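Local coordinates for protein terminal oxygenase component of carbazole (Janthinobacterium sp., PDB 7BUG) that serves as the Rieske-type terminal oxygenase of carbazole 1,9a-dioxygenase, adding dioxygen at the angular and adjacent carbons of carbazole, at residues Arg224-Asp229 / Ile262-Leu266. Residues are numbered along the deposited sequence; the frame is centred on the assembly and turned at random.
Sequences RKGVYD and ISIWL
Strands 226-229 and 262-265 run antiparallel, their axes 4.6 Å apart at 162°, as neighbours in the Bet v 1-like (helix-grip) sheet of the catalytic domain; the I262 side chain lies about 7 Å from that of iron ligand H183. Both are extended, G226 almost fully (phi/psi -159/-177°). V227-I264 is a hydrogen-bonded pair (CA-CA 5.4 Å), flanked by non-hydrogen-bonded G226-W265 (4.0 Å) and Y228-S263 (4.2 Å). Four backbone hydrogen bonds of 2.9 Å fix this register: V227 N to I264 O, I264 N to V227 O, D229 N to I262 O, L266 N to K225 O. At each end water replaces the return bond, joining K225 N (2.9 Å) to L266 O (2.7 Å) and I262 N (2.9 Å) to D229 O (2.6 Å).

On one face, W265 (chi1 m, chi2 85°) packs against G226, CE3 to CA 3.5 Å, where a CB would clash. Its NE1 donates to S263 OG (2.8 Å; chi1 p), while S263 CB makes a CH-pi contact 3.7 Å from the Y228 ring centroid (chi1 m); Y228 OH reaches W265 CZ2 at 3.5 Å. Opposite, V227 CB meets I264 CG2 (4.1 Å; both chi1 t), V227 packing on A364 and L368, I264 on V175 and F179.

Inward-facing N and O of K225, V227, D229, I262, I264 and L266 are thus matched, directly or through water; G226 and Y228 bond to strand 214-217, S263 to strand 269-273. The indole NH is satisfied within its own strand, its ring beside the glycine.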
loop_
_atom_site.group_PDB
_atom_site.type_symbol
_atom_site.label_atom_id
_atom_site.label_comp_id
_atom_site.label_asym_id
_atom_site.label_seq_id
_atom_site.Cartn_x
_atom_site.Cartn_y
_atom_site.Cartn_z
ATOM N N ARG A 224 -25.198 16.805 27.631
ATOM C CA ARG A 224 -23.988 15.926 27.691
ATOM C C ARG A 224 -24.421 14.468 27.795
ATOM O O ARG A 224 -25.474 14.160 28.423
ATOM C CB ARG A 224 -23.123 16.134 28.934
ATOM C CG ARG A 224 -22.378 17.438 29.023
ATOM C CD ARG A 224 -21.445 17.306 30.209
ATOM N NE ARG A 224 -20.823 18.577 30.190
ATOM C CZ ARG A 224 -21.117 19.579 30.982
ATOM N NH1 ARG A 224 -20.462 20.711 30.849
ATOM N NH2 ARG A 224 -22.056 19.456 31.912
ATOM N N LYS A 225 -23.670 13.557 27.185
ATOM C CA LYS A 225 -24.026 12.126 27.219
ATOM C C LYS A 225 -22.758 11.373 27.622
ATOM O O LYS A 225 -21.747 11.514 26.924
ATOM C CB LYS A 225 -24.566 11.641 25.876
ATOM C CG LYS A 225 -25.789 12.395 25.347
ATOM C CD LYS A 225 -27.061 12.013 26.081
ATOM C CE LYS A 225 -28.275 12.629 25.446
ATOM N NZ LYS A 225 -28.461 13.969 25.994
ATOM N N GLY A 226 -22.806 10.619 28.717
ATOM C CA GLY A 226 -21.607 9.869 29.113
ATOM C C GLY A 226 -21.898 8.697 30.018
ATOM O O GLY A 226 -23.064 8.363 30.298
ATOM N N VAL A 227 -20.833 8.041 30.429
ATOM C CA VAL A 227 -20.879 6.830 31.298
ATOM C C VAL A 227 -19.808 6.990 32.362
ATOM O O VAL A 227 -18.661 7.263 32.018
ATOM C CB VAL A 227 -20.689 5.510 30.515
ATOM C CG1 VAL A 227 -20.914 4.309 31.425
ATOM C CG2 VAL A 227 -21.607 5.433 29.326
ATOM N N TYR A 228 -20.166 6.783 33.624
ATOM C CA TYR A 228 -19.188 6.652 34.725
ATOM C C TYR A 228 -18.911 5.167 34.931
ATOM O O TYR A 228 -19.850 4.359 34.883
ATOM C CB TYR A 228 -19.704 7.263 36.034
ATOM C CG TYR A 228 -19.713 8.769 36.057
ATOM C CD1 TYR A 228 -20.731 9.494 35.462
ATOM C CD2 TYR A 228 -18.651 9.468 36.593
ATOM C CE1 TYR A 228 -20.722 10.885 35.470
ATOM C CE2 TYR A 228 -18.616 10.852 36.600
ATOM C CZ TYR A 228 -19.644 11.566 36.009
ATOM O OH TYR A 228 -19.568 12.934 36.000
ATOM N N ASP A 229 -17.628 4.874 35.154
ATOM C CA ASP A 229 -17.073 3.545 35.530
ATOM C C ASP A 229 -17.168 3.453 37.055
ATOM O O ASP A 229 -16.416 4.137 37.738
ATOM C CB ASP A 229 -15.629 3.400 35.021
ATOM C CG ASP A 229 -14.904 2.162 35.557
ATOM O OD1 ASP A 229 -15.584 1.304 36.153
ATOM O OD2 ASP A 229 -13.647 2.113 35.437
ATOM N N ILE A 262 -14.191 8.250 37.031
ATOM C CA ILE A 262 -13.711 7.995 35.648
ATOM C C ILE A 262 -14.956 8.019 34.777
ATOM O O ILE A 262 -15.872 7.229 35.036
ATOM C CB ILE A 262 -13.009 6.644 35.496
ATOM C CG1 ILE A 262 -11.759 6.596 36.368
ATOM C CG2 ILE A 262 -12.691 6.404 34.011
ATOM C CD1 ILE A 262 -11.015 5.284 36.308
ATOM N N SER A 263 -14.977 8.844 33.744
ATOM C CA SER A 263 -16.168 8.909 32.878
ATOM C C SER A 263 -15.731 9.145 31.435
ATOM O O SER A 263 -14.666 9.758 31.209
ATOM C CB SER A 263 -17.133 9.988 33.354
ATOM O OG SER A 263 -16.463 11.223 33.517
ATOM N N ILE A 264 -16.524 8.597 30.529
ATOM C CA ILE A 264 -16.327 8.814 29.086
ATOM C C ILE A 264 -17.563 9.545 28.559
ATOM O O ILE A 264 -18.699 9.228 28.959
ATOM C CB ILE A 264 -16.057 7.487 28.361
ATOM C CG1 ILE A 264 -15.626 7.742 26.915
ATOM C CG2 ILE A 264 -17.287 6.565 28.443
ATOM C CD1 ILE A 264 -14.217 8.317 26.751
ATOM N N TRP A 265 -17.343 10.486 27.661
ATOM C CA TRP A 265 -18.422 11.372 27.134
ATOM C C TRP A 265 -18.378 11.356 25.616
ATOM O O TRP A 265 -17.264 11.422 25.059
ATOM C CB TRP A 265 -18.195 12.788 27.673
ATOM C CG TRP A 265 -18.163 12.810 29.168
ATOM C CD1 TRP A 265 -17.092 12.571 29.971
ATOM C CD2 TRP A 265 -19.299 12.952 30.047
ATOM N NE1 TRP A 265 -17.454 12.599 31.296
ATOM C CE2 TRP A 265 -18.810 12.825 31.368
ATOM C CE3 TRP A 265 -20.671 13.174 29.837
ATOM C CZ2 TRP A 265 -19.646 12.920 32.483
ATOM C CZ3 TRP A 265 -21.492 13.233 30.939
ATOM C CH2 TRP A 265 -20.984 13.118 32.235
ATOM N N LEU A 266 -19.545 11.389 24.974
ATOM C CA LEU A 266 -19.593 11.778 23.547
ATOM C C LEU A 266 -19.000 13.172 23.396
ATOM O O LEU A 266 -19.274 14.063 24.194
ATOM C CB LEU A 266 -21.012 11.687 22.989
ATOM C CG LEU A 266 -21.489 10.279 22.641
ATOM C CD1 LEU A 266 -23.007 10.300 22.480
ATOM C CD2 LEU A 266 -20.845 9.764 21.358
HETATM O O HOH W 1 -21.560 14.572 25.456
HETATM O O HOH W 2 -16.326 6.725 38.287
#